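Local coordinates for protein mitochondrial association factor 1 (Toxoplasma gondii, PDB 6BXT) that probably mediates association of host mitochondria with the parasite's vacuole membrane, and binds ADP-ribose in a domain with a macro-domain-like fold, at residues Thr47-Thr52 against Asp165-Thr170; Gly51-Phe56 against Lys142-Thr147; Thr170-Gly175 against Gly222-Arg227; Ile214-Leu219 against Leu254-Glu259. All coordinates share one frame; numbering follows the deposited sequence.

Contact 1 (Thr47-Thr52 against Asp165-Thr170); sequences TVDAGT and DVMLYT. With APR (adenosine-5-diphosphoribose), chain D.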
# COMPACT_ATOMS: atom_id res chain seq x y z
N THR A 47 3.65 -5.60 -0.64
CA THR A 47 3.95 -4.46 0.22
C THR A 47 3.29 -3.20 -0.33
O THR A 47 3.21 -3.01 -1.54
CB THR A 47 5.47 -4.23 0.34
OG1 THR A 47 6.09 -5.40 0.88
CG2 THR A 47 5.77 -3.04 1.24
N VAL A 48 2.82 -2.35 0.58
CA VAL A 48 2.08 -1.15 0.21
C VAL A 48 2.97 0.08 0.21
O VAL A 48 3.52 0.47 1.24
CB VAL A 48 0.90 -0.92 1.18
CG1 VAL A 48 0.11 0.32 0.77
CG2 VAL A 48 -0.01 -2.14 1.20
N ASP A 49 3.08 0.71 -0.96
CA ASP A 49 3.85 1.93 -1.10
C ASP A 49 3.07 3.13 -0.56
O ASP A 49 1.95 3.41 -1.00
CB ASP A 49 4.21 2.16 -2.57
CG ASP A 49 5.22 3.27 -2.77
OD1 ASP A 49 5.40 4.10 -1.85
OD2 ASP A 49 5.82 3.33 -3.86
N ALA A 50 3.67 3.83 0.40
CA ALA A 50 3.08 5.06 0.91
C ALA A 50 3.24 6.16 -0.13
O ALA A 50 4.19 6.94 -0.08
CB ALA A 50 3.74 5.46 2.21
N GLY A 51 2.31 6.19 -1.08
CA GLY A 51 2.41 7.07 -2.24
C GLY A 51 2.16 8.53 -1.95
O GLY A 51 1.89 8.93 -0.81
N THR A 52 2.25 9.34 -3.00
CA THR A 52 2.08 10.79 -2.90
C THR A 52 0.94 11.26 -3.80
O THR A 52 0.35 10.47 -4.54
CB THR A 52 3.38 11.53 -3.28
OG1 THR A 52 3.13 12.94 -3.34
CG2 THR A 52 3.89 11.04 -4.63
N ASP A 165 6.66 -10.38 -6.47
CA ASP A 165 6.28 -9.77 -7.75
C ASP A 165 4.97 -8.98 -7.68
O ASP A 165 4.37 -8.70 -8.72
CB ASP A 165 6.16 -10.86 -8.82
CG ASP A 165 5.00 -11.80 -8.57
OD1 ASP A 165 4.50 -11.86 -7.43
OD2 ASP A 165 4.60 -12.50 -9.52
N VAL A 166 4.53 -8.62 -6.48
CA VAL A 166 3.35 -7.76 -6.33
C VAL A 166 3.63 -6.62 -5.36
O VAL A 166 4.25 -6.81 -4.31
CB VAL A 166 2.11 -8.55 -5.82
CG1 VAL A 166 0.86 -7.67 -5.86
CG2 VAL A 166 1.89 -9.81 -6.65
N MET A 167 3.15 -5.44 -5.72
CA MET A 167 3.23 -4.27 -4.86
C MET A 167 1.90 -3.52 -4.87
O MET A 167 1.05 -3.76 -5.73
CB MET A 167 4.35 -3.33 -5.30
CG MET A 167 4.14 -2.70 -6.68
SD MET A 167 5.24 -1.31 -7.00
CE MET A 167 4.67 -0.12 -5.78
N LEU A 168 1.72 -2.63 -3.90
CA LEU A 168 0.58 -1.73 -3.88
C LEU A 168 1.06 -0.30 -3.71
O LEU A 168 2.17 -0.05 -3.24
CB LEU A 168 -0.39 -2.10 -2.76
CG LEU A 168 -1.10 -3.44 -2.92
CD1 LEU A 168 -0.66 -4.41 -1.83
CD2 LEU A 168 -2.60 -3.25 -2.90
N TYR A 169 0.21 0.64 -4.10
CA TYR A 169 0.52 2.06 -4.03
C TYR A 169 -0.74 2.79 -3.59
O TYR A 169 -1.80 2.63 -4.21
CB TYR A 169 1.01 2.57 -5.39
CG TYR A 169 1.43 4.03 -5.43
CD1 TYR A 169 0.48 5.04 -5.43
CD2 TYR A 169 2.76 4.38 -5.51
CE1 TYR A 169 0.86 6.37 -5.48
CE2 TYR A 169 3.15 5.71 -5.57
CZ TYR A 169 2.19 6.70 -5.55
OH TYR A 169 2.57 8.02 -5.60
N THR A 170 -0.63 3.59 -2.54
CA THR A 170 -1.77 4.33 -2.03
C THR A 170 -1.34 5.72 -1.58
O THR A 170 -0.17 5.95 -1.28
CB THR A 170 -2.46 3.60 -0.85
OG1 THR A 170 -3.68 4.26 -0.51
CG2 THR A 170 -1.54 3.55 0.37
N1 APR D . 11.53 2.33 4.69
C2 APR D . 10.52 1.80 5.41
N3 APR D . 9.71 2.62 6.15
C4 APR D . 9.92 3.96 6.16
C5 APR D . 10.93 4.49 5.44
C6 APR D . 11.75 3.67 4.70
N6 APR D . 12.87 3.87 3.85
N7 APR D . 10.92 5.85 5.63
C8 APR D . 9.90 6.14 6.47
N9 APR D . 9.26 4.98 6.81
C1' APR D . 8.17 4.81 7.64
C2' APR D . 7.80 5.89 8.36
O2' APR D . 8.25 5.73 9.75
C3' APR D . 6.26 5.89 8.32
O3' APR D . 5.75 5.30 9.41
O4' APR D . 6.89 4.35 6.70
C4' APR D . 5.87 5.08 7.00
C5' APR D . 5.60 6.03 5.86
O5' APR D . 6.80 6.74 5.52
PA APR D . 6.68 7.98 4.57
O1A APR D . 6.48 7.52 3.14
O2A APR D . 7.89 8.82 4.66
O3A APR D . 5.41 8.83 5.07
PB APR D . 4.15 9.23 4.19
O1B APR D . 3.18 8.05 4.07
O2B APR D . 3.46 10.40 4.88
O5D APR D . 4.63 9.68 2.74
C5D APR D . 4.99 11.04 2.64
O4D APR D . 6.98 10.43 1.62
O1D APR D . 7.21 8.25 0.55
C1D APR D . 7.15 9.59 0.25
O2D APR D . 6.61 10.28 -1.90
C2D APR D . 6.11 9.84 -0.55
O3D APR D . 5.42 12.08 -0.71
C3D APR D . 5.33 10.96 0.08
C4D APR D . 6.01 11.25 1.48
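Tyr-169 lies against the chain from Asp-49 to Thr-52. Its CG stands anti to the backbone N (chi1 -177°), which lays the ring alongside Asp-49, pointing the same way, and on toward Gly-51 and Thr-52. From the base outward, CB is 4.3 Å from Asp-49 CB, and CD2 comes within 3.6 Å of Asp-49 OD2, with carboxylate and ring planes 67° apart. CE1, CZ and CE2 all lie under Gly-51 CA, which sits over one face, 3.3 Å from CZ, in a CH-pi contact; glycine suits this place because its bare CA can settle on the ring. At the tip, OH accepts the N-H of Thr-52 at 2.9 Å in an almost straight bond (172°) and also hydrogen-bonds to Phe-56 O.

The backbones are neighbouring parallel strands, 45-51 and 166-171, in the middle of a mixed sheet flanked by helices, consistent with a macro domain. Leu-168 and Thr-170 give their N-H groups to Thr-47 O and Asp-49 O, while Asp-49 N returns one to Leu-168 O. On the other face, toward helix 179-201, Val-48 CG1 meets Thr-170 CG2 at 3.6 Å, and Val-48 CG2 meets Leu-168 CD1 at 3.8 Å. Thr-170 OG1 instead turns to Ala-146 O. Near the end of strand 45-51, Ala-50 CB approaches O1B of the bound ADP-ribose at 3.2 Å.

Contact 2 (Gly51-Phe56 against Lys142-Thr147); sequences GTYGLF and KNVGAT. With APR (adenosine-5-diphosphoribose), chain D.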
# COMPACT_ATOMS: atom_id res chain seq x y z
N GLY A 51 2.31 6.19 -1.08
CA GLY A 51 2.41 7.07 -2.24
C GLY A 51 2.16 8.53 -1.95
O GLY A 51 1.89 8.93 -0.81
N THR A 52 2.25 9.34 -3.00
CA THR A 52 2.08 10.79 -2.90
C THR A 52 0.94 11.26 -3.80
O THR A 52 0.35 10.47 -4.54
CB THR A 52 3.38 11.53 -3.28
OG1 THR A 52 3.13 12.94 -3.34
CG2 THR A 52 3.89 11.04 -4.63
N TYR A 53 0.65 12.55 -3.74
CA TYR A 53 -0.44 13.12 -4.51
C TYR A 53 -0.14 13.08 -6.00
O TYR A 53 -1.05 12.99 -6.83
CB TYR A 53 -0.71 14.56 -4.07
CG TYR A 53 -0.72 14.75 -2.57
CD1 TYR A 53 -1.69 14.13 -1.78
CD2 TYR A 53 0.23 15.53 -1.94
CE1 TYR A 53 -1.70 14.29 -0.41
CE2 TYR A 53 0.22 15.70 -0.56
CZ TYR A 53 -0.75 15.08 0.20
OH TYR A 53 -0.75 15.24 1.56
N GLY A 54 1.14 13.14 -6.35
CA GLY A 54 1.57 13.11 -7.73
C GLY A 54 1.43 11.73 -8.37
O GLY A 54 1.60 11.59 -9.58
N LEU A 55 1.13 10.73 -7.55
CA LEU A 55 0.89 9.36 -8.03
C LEU A 55 2.09 8.78 -8.79
O LEU A 55 1.92 7.91 -9.65
CB LEU A 55 -0.35 9.32 -8.93
CG LEU A 55 -1.67 9.80 -8.31
CD1 LEU A 55 -2.76 9.85 -9.37
CD2 LEU A 55 -2.09 8.91 -7.15
N PHE A 56 3.29 9.25 -8.46
CA PHE A 56 4.51 8.73 -9.06
C PHE A 56 5.32 7.93 -8.04
O PHE A 56 5.22 8.17 -6.83
CB PHE A 56 5.37 9.86 -9.64
CG PHE A 56 5.81 10.87 -8.62
CD1 PHE A 56 6.94 10.65 -7.85
CD2 PHE A 56 5.10 12.05 -8.44
CE1 PHE A 56 7.35 11.58 -6.91
CE2 PHE A 56 5.50 12.98 -7.50
CZ PHE A 56 6.63 12.75 -6.74
N LYS A 142 -4.97 15.83 -2.67
CA LYS A 142 -5.75 15.23 -3.75
C LYS A 142 -5.40 13.76 -3.97
O LYS A 142 -4.31 13.30 -3.61
CB LYS A 142 -5.57 16.02 -5.05
CG LYS A 142 -4.20 15.88 -5.72
CD LYS A 142 -4.15 16.70 -7.00
CE LYS A 142 -3.15 16.15 -8.00
NZ LYS A 142 -1.74 16.28 -7.55
N ASN A 143 -6.34 13.03 -4.57
CA ASN A 143 -6.16 11.61 -4.90
C ASN A 143 -5.92 10.73 -3.68
O ASN A 143 -5.44 9.61 -3.82
CB ASN A 143 -5.01 11.45 -5.89
CG ASN A 143 -5.18 12.29 -7.14
OD1 ASN A 143 -6.31 12.63 -7.52
ND2 ASN A 143 -4.08 12.63 -7.78
N VAL A 144 -6.27 11.23 -2.50
CA VAL A 144 -6.17 10.43 -1.28
C VAL A 144 -7.19 9.29 -1.35
O VAL A 144 -8.30 9.47 -1.85
CB VAL A 144 -6.42 11.28 -0.02
CG1 VAL A 144 -6.35 10.43 1.24
CG2 VAL A 144 -5.42 12.43 0.06
N GLY A 145 -6.80 8.13 -0.84
CA GLY A 145 -7.66 6.96 -0.85
C GLY A 145 -7.47 6.10 -2.09
O GLY A 145 -7.81 4.92 -2.08
N ALA A 146 -6.95 6.71 -3.15
CA ALA A 146 -6.66 5.98 -4.38
C ALA A 146 -5.71 4.83 -4.09
O ALA A 146 -4.81 4.96 -3.26
CB ALA A 146 -6.07 6.91 -5.42
N THR A 147 -5.91 3.71 -4.77
CA THR A 147 -5.09 2.53 -4.56
C THR A 147 -4.82 1.80 -5.87
O THR A 147 -5.70 1.70 -6.73
CB THR A 147 -5.75 1.56 -3.57
OG1 THR A 147 -5.95 2.22 -2.31
CG2 THR A 147 -4.87 0.33 -3.34
N1 APR D . 11.53 2.33 4.69
C2 APR D . 10.52 1.80 5.41
N3 APR D . 9.71 2.62 6.15
C4 APR D . 9.92 3.96 6.16
C5 APR D . 10.93 4.49 5.44
C6 APR D . 11.75 3.67 4.70
N6 APR D . 12.87 3.87 3.85
N7 APR D . 10.92 5.85 5.63
C8 APR D . 9.90 6.14 6.47
N9 APR D . 9.26 4.98 6.81
C1' APR D . 8.17 4.81 7.64
C2' APR D . 7.80 5.89 8.36
O2' APR D . 8.25 5.73 9.75
C3' APR D . 6.26 5.89 8.32
O3' APR D . 5.75 5.30 9.41
O4' APR D . 6.89 4.35 6.70
C4' APR D . 5.87 5.08 7.00
C5' APR D . 5.60 6.03 5.86
O5' APR D . 6.80 6.74 5.52
PA APR D . 6.68 7.98 4.57
O1A APR D . 6.48 7.52 3.14
O2A APR D . 7.89 8.82 4.66
O3A APR D . 5.41 8.83 5.07
PB APR D . 4.15 9.23 4.19
O1B APR D . 3.18 8.05 4.07
O2B APR D . 3.46 10.40 4.88
O5D APR D . 4.63 9.68 2.74
C5D APR D . 4.99 11.04 2.64
O4D APR D . 6.98 10.43 1.62
O1D APR D . 7.21 8.25 0.55
C1D APR D . 7.15 9.59 0.25
O2D APR D . 6.61 10.28 -1.90
C2D APR D . 6.11 9.84 -0.55
O3D APR D . 5.42 12.08 -0.71
C3D APR D . 5.33 10.96 0.08
C4D APR D . 6.01 11.25 1.48
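The first torsion of Asn-143 (chi1 -55°) sets CG anti to its carbonyl carbon and points the amide at Tyr-53, while Lys-142 runs out in an extended chain and then bends at its last torsion (chi4 -67°), which returns NZ to the same residue. Two turns meet here: a type I turn from Thr-52 to Leu-55, just after strand 45-51, and a type II turn from Asn-143 to Ala-146, leading into strand 147-152. Gly-145 holds the third position of the latter, where positive phi favours glycine. Asn-143 itself has left-handed backbone angles, which asparagine tolerates well.

The polar focus is Tyr-53 O. Asn-143 ND2 donates to it at 3.2 Å, moderately bent (146°) but in the carbonyl plane; Lys-142 NZ adds a weak bond at 3.4 Å. A lysine suits this exposed position, since its amine can reach the turn while remaining near solvent. The tyrosine ring presents an edge to the second loop: Lys-142 O lies near the ring plane, 3.3 Å from CD1, and Val-144 CG2 touches the same edge further out, at CE1. Elsewhere the ring stacks on Phe-224, which helps shape the ADP-ribose site; the first turn borders that site through Thr-52, with the second turn behind it.

Inward, the side chains of Leu-55 and Asn-143 cross at about a right angle. An apolar leucine fits this buried side, where it also rests on Val-171. Its CD1 comes to 3.5 Å from Asn-143 ND2, and its CD2 to 4.1 Å from Asn-143 CB.

Contact 3 (Thr170-Gly175 against Gly222-Arg227); sequences TVAPFG and GHFRGR. With APR (adenosine-5-diphosphoribose), chain D.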
# COMPACT_ATOMS: atom_id res chain seq x y z
N THR A 170 -0.63 3.59 -2.54
CA THR A 170 -1.77 4.33 -2.03
C THR A 170 -1.34 5.72 -1.58
O THR A 170 -0.17 5.95 -1.28
CB THR A 170 -2.46 3.60 -0.85
OG1 THR A 170 -3.68 4.26 -0.51
CG2 THR A 170 -1.54 3.55 0.37
N VAL A 171 -2.29 6.65 -1.54
CA VAL A 171 -2.03 8.01 -1.10
C VAL A 171 -2.78 8.27 0.20
O VAL A 171 -4.00 8.21 0.24
CB VAL A 171 -2.46 9.04 -2.16
CG1 VAL A 171 -1.95 10.43 -1.79
CG2 VAL A 171 -1.95 8.64 -3.53
N ALA A 172 -2.03 8.55 1.26
CA ALA A 172 -2.61 8.73 2.58
C ALA A 172 -3.00 10.19 2.82
O ALA A 172 -2.44 11.09 2.19
CB ALA A 172 -1.64 8.26 3.65
N PRO A 173 -3.96 10.43 3.72
CA PRO A 173 -4.37 11.80 4.04
C PRO A 173 -3.31 12.58 4.81
O PRO A 173 -2.61 12.01 5.65
CB PRO A 173 -5.63 11.60 4.89
CG PRO A 173 -5.47 10.24 5.48
CD PRO A 173 -4.77 9.43 4.44
N PHE A 174 -3.19 13.87 4.53
CA PHE A 174 -2.28 14.73 5.26
C PHE A 174 -2.79 14.91 6.69
O PHE A 174 -3.99 15.00 6.92
CB PHE A 174 -2.14 16.09 4.57
CG PHE A 174 -0.95 16.89 5.03
CD1 PHE A 174 0.33 16.49 4.70
CD2 PHE A 174 -1.13 18.04 5.78
CE1 PHE A 174 1.43 17.23 5.12
CE2 PHE A 174 -0.04 18.78 6.20
CZ PHE A 174 1.24 18.37 5.87
N GLY A 175 -1.86 14.95 7.65
CA GLY A 175 -2.22 14.96 9.05
C GLY A 175 -3.00 16.18 9.50
O GLY A 175 -3.75 16.12 10.47
N GLY A 222 4.73 9.63 8.27
CA GLY A 222 6.04 10.16 7.90
C GLY A 222 5.97 11.64 7.60
O GLY A 222 5.80 12.46 8.51
N HIS A 223 6.10 12.00 6.32
CA HIS A 223 6.08 13.40 5.91
C HIS A 223 4.66 13.97 5.84
O HIS A 223 4.49 15.19 5.83
CB HIS A 223 6.76 13.57 4.54
CG HIS A 223 8.19 13.12 4.51
ND1 HIS A 223 8.56 11.82 4.26
CD2 HIS A 223 9.34 13.81 4.69
CE1 HIS A 223 9.88 11.73 4.28
NE2 HIS A 223 10.38 12.92 4.55
N PHE A 224 3.65 13.10 5.80
CA PHE A 224 2.25 13.55 5.80
C PHE A 224 1.71 13.75 7.21
O PHE A 224 0.51 13.96 7.40
CB PHE A 224 1.34 12.55 5.06
CG PHE A 224 1.47 12.57 3.56
CD1 PHE A 224 2.32 13.46 2.92
CD2 PHE A 224 0.70 11.71 2.78
CE1 PHE A 224 2.42 13.47 1.54
CE2 PHE A 224 0.79 11.73 1.41
CZ PHE A 224 1.65 12.61 0.78
N ARG A 225 2.58 13.68 8.21
CA ARG A 225 2.13 13.82 9.60
C ARG A 225 1.76 15.26 9.92
O ARG A 225 0.76 15.51 10.61
CB ARG A 225 3.21 13.34 10.57
CG ARG A 225 2.66 13.07 11.97
CD ARG A 225 3.73 13.20 13.03
NE ARG A 225 4.86 12.32 12.80
CZ ARG A 225 5.84 12.10 13.67
NH1 ARG A 225 6.83 11.28 13.37
NH2 ARG A 225 5.81 12.70 14.86
N GLY A 226 2.55 16.20 9.43
CA GLY A 226 2.34 17.60 9.74
C GLY A 226 2.39 17.85 11.24
O GLY A 226 3.39 17.54 11.90
N ARG A 227 1.32 18.42 11.77
CA ARG A 227 1.22 18.72 13.20
C ARG A 227 0.45 17.63 13.96
O ARG A 227 0.26 17.74 15.18
CB ARG A 227 0.54 20.07 13.41
CG ARG A 227 1.46 21.26 13.20
CD ARG A 227 0.71 22.58 13.30
NE ARG A 227 0.18 23.02 12.00
CZ ARG A 227 -1.08 22.83 11.59
NH1 ARG A 227 -1.45 23.27 10.39
NH2 ARG A 227 -1.96 22.21 12.36
N1 APR D . 11.53 2.33 4.69
C2 APR D . 10.52 1.80 5.41
N3 APR D . 9.71 2.62 6.15
C4 APR D . 9.92 3.96 6.16
C5 APR D . 10.93 4.49 5.44
C6 APR D . 11.75 3.67 4.70
N6 APR D . 12.87 3.87 3.85
N7 APR D . 10.92 5.85 5.63
C8 APR D . 9.90 6.14 6.47
N9 APR D . 9.26 4.98 6.81
C1' APR D . 8.17 4.81 7.64
C2' APR D . 7.80 5.89 8.36
O2' APR D . 8.25 5.73 9.75
C3' APR D . 6.26 5.89 8.32
O3' APR D . 5.75 5.30 9.41
O4' APR D . 6.89 4.35 6.70
C4' APR D . 5.87 5.08 7.00
C5' APR D . 5.60 6.03 5.86
O5' APR D . 6.80 6.74 5.52
PA APR D . 6.68 7.98 4.57
O1A APR D . 6.48 7.52 3.14
O2A APR D . 7.89 8.82 4.66
O3A APR D . 5.41 8.83 5.07
PB APR D . 4.15 9.23 4.19
O1B APR D . 3.18 8.05 4.07
O2B APR D . 3.46 10.40 4.88
O5D APR D . 4.63 9.68 2.74
C5D APR D . 4.99 11.04 2.64
O4D APR D . 6.98 10.43 1.62
O1D APR D . 7.21 8.25 0.55
C1D APR D . 7.15 9.59 0.25
O2D APR D . 6.61 10.28 -1.90
C2D APR D . 6.11 9.84 -0.55
O3D APR D . 5.42 12.08 -0.71
C3D APR D . 5.33 10.96 0.08
C4D APR D . 6.01 11.25 1.48
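Phe-224 brings its ring onto the end of strand 166-171 and the residues that follow, where an edge meets Val-171 CG1 near the ring plane and Ala-172 CB approaches CD2 at 4.3 Å. The residue belongs to a type I turn, Gly-222 to Arg-225, in the loop that holds the diphosphate of ADP-ribose, as in macro domains. Phe-174, its CG anti to the backbone N (chi1 -164°), swings back beside this turn, and its CD1 lies 4.0 Å from Phe-224 CD1. A flat aromatic residue suits position 224: one face of its ring carries the ligand atom C5D, while Phe-224 CD2 lies 3.3 Å from Ala-172 O.

Outward, the backbone turns polar. Gly-175 N donates to Phe-224 O at 2.6 Å, and Gly-175 CA makes a CH...O contact with Arg-225 O; a glycine permits this close approach. The N-H of Phe-224 serves the ligand, reaching O2B at 2.9 Å (146°). His-223 adds weak bonds from N to the bridging O3A and from ND1 to O2A, which lies near the imidazole plane. Gly-222, lacking a side chain, lets its CA come to 3.2 Å from O3A.

Contact 4 (Ile214-Leu219 against Leu254-Glu259); sequences IRLPLL and LQFMYE. With APR (adenosine-5-diphosphoribose), chain D.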
# COMPACT_ATOMS: atom_id res chain seq x y z
N ILE A 214 -0.18 -8.84 3.32
CA ILE A 214 -0.02 -7.43 2.97
C ILE A 214 0.87 -6.71 3.98
O ILE A 214 0.53 -6.62 5.16
CB ILE A 214 -1.37 -6.70 2.90
CG1 ILE A 214 -2.33 -7.44 1.96
CG2 ILE A 214 -1.18 -5.26 2.42
CD1 ILE A 214 -3.74 -6.89 1.97
N ARG A 215 2.01 -6.21 3.51
CA ARG A 215 2.93 -5.47 4.35
C ARG A 215 2.62 -3.98 4.31
O ARG A 215 2.87 -3.31 3.31
CB ARG A 215 4.38 -5.72 3.91
CG ARG A 215 5.42 -5.23 4.90
CD ARG A 215 6.73 -5.99 4.75
NE ARG A 215 6.56 -7.43 4.92
CZ ARG A 215 7.55 -8.31 4.99
NH1 ARG A 215 8.81 -7.91 4.90
NH2 ARG A 215 7.28 -9.60 5.14
N LEU A 216 2.06 -3.47 5.41
CA LEU A 216 1.65 -2.08 5.51
C LEU A 216 2.60 -1.25 6.37
O LEU A 216 2.93 -1.66 7.47
CB LEU A 216 0.24 -1.98 6.10
CG LEU A 216 -0.88 -2.74 5.39
CD1 LEU A 216 -1.80 -3.37 6.41
CD2 LEU A 216 -1.64 -1.79 4.48
N PRO A 217 3.03 -0.09 5.86
CA PRO A 217 3.63 0.87 6.79
C PRO A 217 2.53 1.58 7.57
O PRO A 217 1.35 1.36 7.26
CB PRO A 217 4.37 1.84 5.87
CG PRO A 217 3.59 1.80 4.60
CD PRO A 217 3.07 0.39 4.47
N LEU A 218 2.89 2.41 8.54
CA LEU A 218 1.89 3.24 9.20
C LEU A 218 1.61 4.45 8.32
O LEU A 218 2.34 5.44 8.37
CB LEU A 218 2.37 3.68 10.59
CG LEU A 218 1.35 4.45 11.43
CD1 LEU A 218 0.19 3.55 11.83
CD2 LEU A 218 2.01 5.05 12.66
N LEU A 219 0.57 4.34 7.49
CA LEU A 219 0.26 5.38 6.51
C LEU A 219 0.10 6.75 7.15
O LEU A 219 -0.51 6.89 8.21
CB LEU A 219 -1.03 5.02 5.74
CG LEU A 219 -0.98 4.01 4.57
CD1 LEU A 219 0.32 4.08 3.79
CD2 LEU A 219 -1.26 2.59 5.05
N LEU A 254 -2.44 -9.53 7.53
CA LEU A 254 -1.95 -8.16 7.64
C LEU A 254 -0.62 -8.14 8.38
O LEU A 254 -0.47 -8.76 9.43
CB LEU A 254 -2.96 -7.27 8.35
CG LEU A 254 -4.31 -7.05 7.66
CD1 LEU A 254 -5.19 -6.14 8.50
CD2 LEU A 254 -4.15 -6.49 6.26
N GLN A 255 0.34 -7.41 7.82
CA GLN A 255 1.64 -7.21 8.45
C GLN A 255 1.92 -5.72 8.56
O GLN A 255 1.82 -4.98 7.58
CB GLN A 255 2.75 -7.88 7.64
CG GLN A 255 2.62 -9.39 7.52
CD GLN A 255 3.68 -9.99 6.62
OE1 GLN A 255 4.60 -9.30 6.19
NE2 GLN A 255 3.55 -11.28 6.33
N PHE A 256 2.27 -5.28 9.77
CA PHE A 256 2.58 -3.87 10.01
C PHE A 256 4.07 -3.67 10.24
O PHE A 256 4.66 -4.21 11.17
CB PHE A 256 1.78 -3.35 11.20
CG PHE A 256 0.34 -3.09 10.88
CD1 PHE A 256 -0.04 -1.94 10.22
CD2 PHE A 256 -0.63 -4.01 11.23
CE1 PHE A 256 -1.37 -1.70 9.92
CE2 PHE A 256 -1.96 -3.78 10.94
CZ PHE A 256 -2.33 -2.63 10.28
N MET A 257 4.68 -2.88 9.36
CA MET A 257 6.10 -2.58 9.43
C MET A 257 6.43 -1.80 10.69
O MET A 257 5.53 -1.27 11.35
CB MET A 257 6.54 -1.79 8.19
CG MET A 257 6.28 -2.52 6.88
SD MET A 257 6.62 -1.46 5.46
CE MET A 257 8.39 -1.21 5.62
N TYR A 258 7.72 -1.71 11.01
CA TYR A 258 8.17 -1.10 12.25
C TYR A 258 8.45 0.39 12.13
O TYR A 258 9.05 0.85 11.16
CB TYR A 258 9.43 -1.80 12.76
CG TYR A 258 10.10 -1.07 13.90
CD1 TYR A 258 9.71 -1.30 15.22
CD2 TYR A 258 11.11 -0.15 13.67
CE1 TYR A 258 10.31 -0.63 16.26
CE2 TYR A 258 11.71 0.52 14.71
CZ TYR A 258 11.31 0.28 16.00
OH TYR A 258 11.92 0.95 17.04
N GLU A 259 8.02 1.13 13.15
CA GLU A 259 8.47 2.50 13.35
C GLU A 259 8.56 2.72 14.86
O GLU A 259 7.81 2.10 15.62
CB GLU A 259 7.53 3.51 12.67
CG GLU A 259 6.05 3.33 13.00
CD GLU A 259 5.68 3.89 14.36
OE1 GLU A 259 6.37 4.80 14.85
OE2 GLU A 259 4.68 3.40 14.94
N1 APR D . 11.53 2.33 4.69
C2 APR D . 10.52 1.80 5.41
N3 APR D . 9.71 2.62 6.15
C4 APR D . 9.92 3.96 6.16
C5 APR D . 10.93 4.49 5.44
C6 APR D . 11.75 3.67 4.70
N6 APR D . 12.87 3.87 3.85
N7 APR D . 10.92 5.85 5.63
C8 APR D . 9.90 6.14 6.47
N9 APR D . 9.26 4.98 6.81
C1' APR D . 8.17 4.81 7.64
C2' APR D . 7.80 5.89 8.36
O2' APR D . 8.25 5.73 9.75
C3' APR D . 6.26 5.89 8.32
O3' APR D . 5.75 5.30 9.41
O4' APR D . 6.89 4.35 6.70
C4' APR D . 5.87 5.08 7.00
C5' APR D . 5.60 6.03 5.86
O5' APR D . 6.80 6.74 5.52
PA APR D . 6.68 7.98 4.57
O1A APR D . 6.48 7.52 3.14
O2A APR D . 7.89 8.82 4.66
O3A APR D . 5.41 8.83 5.07
PB APR D . 4.15 9.23 4.19
O1B APR D . 3.18 8.05 4.07
O2B APR D . 3.46 10.40 4.88
O5D APR D . 4.63 9.68 2.74
C5D APR D . 4.99 11.04 2.64
O4D APR D . 6.98 10.43 1.62
O1D APR D . 7.21 8.25 0.55
C1D APR D . 7.15 9.59 0.25
O2D APR D . 6.61 10.28 -1.90
C2D APR D . 6.11 9.84 -0.55
O3D APR D . 5.42 12.08 -0.71
C3D APR D . 5.33 10.96 0.08
C4D APR D . 6.01 11.25 1.48
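A beta-alpha-beta crossover, strand 213-216 to helix 230-248 to strand 253-256, brings Ile-214 to Leu-216 alongside Leu-254 to Phe-256 as parallel neighbours. Gln-255 N bonds to Ile-214 O, Leu-216 N to Gln-255 O at 2.7 Å, and Met-257 N to Leu-216 O.

On one face Arg-215 bends at chi3 (-57°) and holds Gln-255 OE1 with two nitrogens: NE, at 3.0 Å, comes nearly in line with the Gln-255 carbonyl, and NH2, at 2.9 Å, uses a lone pair in its plane; guanidinium and amide planes lie 38° apart. Glutamine suits the place, its oxygen taking both N-H groups without adding charge; Arg-215 NH1 pairs with Asp-38 in a salt bridge. The Met-257 side chain crosses that of Arg-215 at about a right angle, CG to CG 3.5 Å, and its CE reaches 3.7 Å from C2 of the adenine. Glu-259 CB lies near the ribose O2', so the loop after strand 253-256 lines the adenosine side.

The other face is apolar: Leu-216 CD1 rests over the Phe-256 ring and meets Leu-254 CD2 at 3.9 Å. Helices 230-248 and 263-271 pack on Phe-256 here, and strands 45-51 and 19-23 flank the pair.

From the N terminus, strand 45-51 opens contact 1 and the loop directly after it opens contact 2; the two share Gly-51 and Thr-52. Contact 2 closes first, at 142-147, and contact 1 closes at 165-170, so a shorter loop sits within a longer one. Thr-170 then ends contact 1 and begins contact 3, whose loop runs across helix 179-201 to 222-227. Contact 4 opens at 214-219, before contact 3 has closed, and closes at 254-259; these two loops therefore cross. Contacts 1 and 4 meet through neighbouring strands 45-51 and 213-216, whereas contacts 2 and 4 lie on opposite sides of the chain's centre. All four touch ADP-ribose.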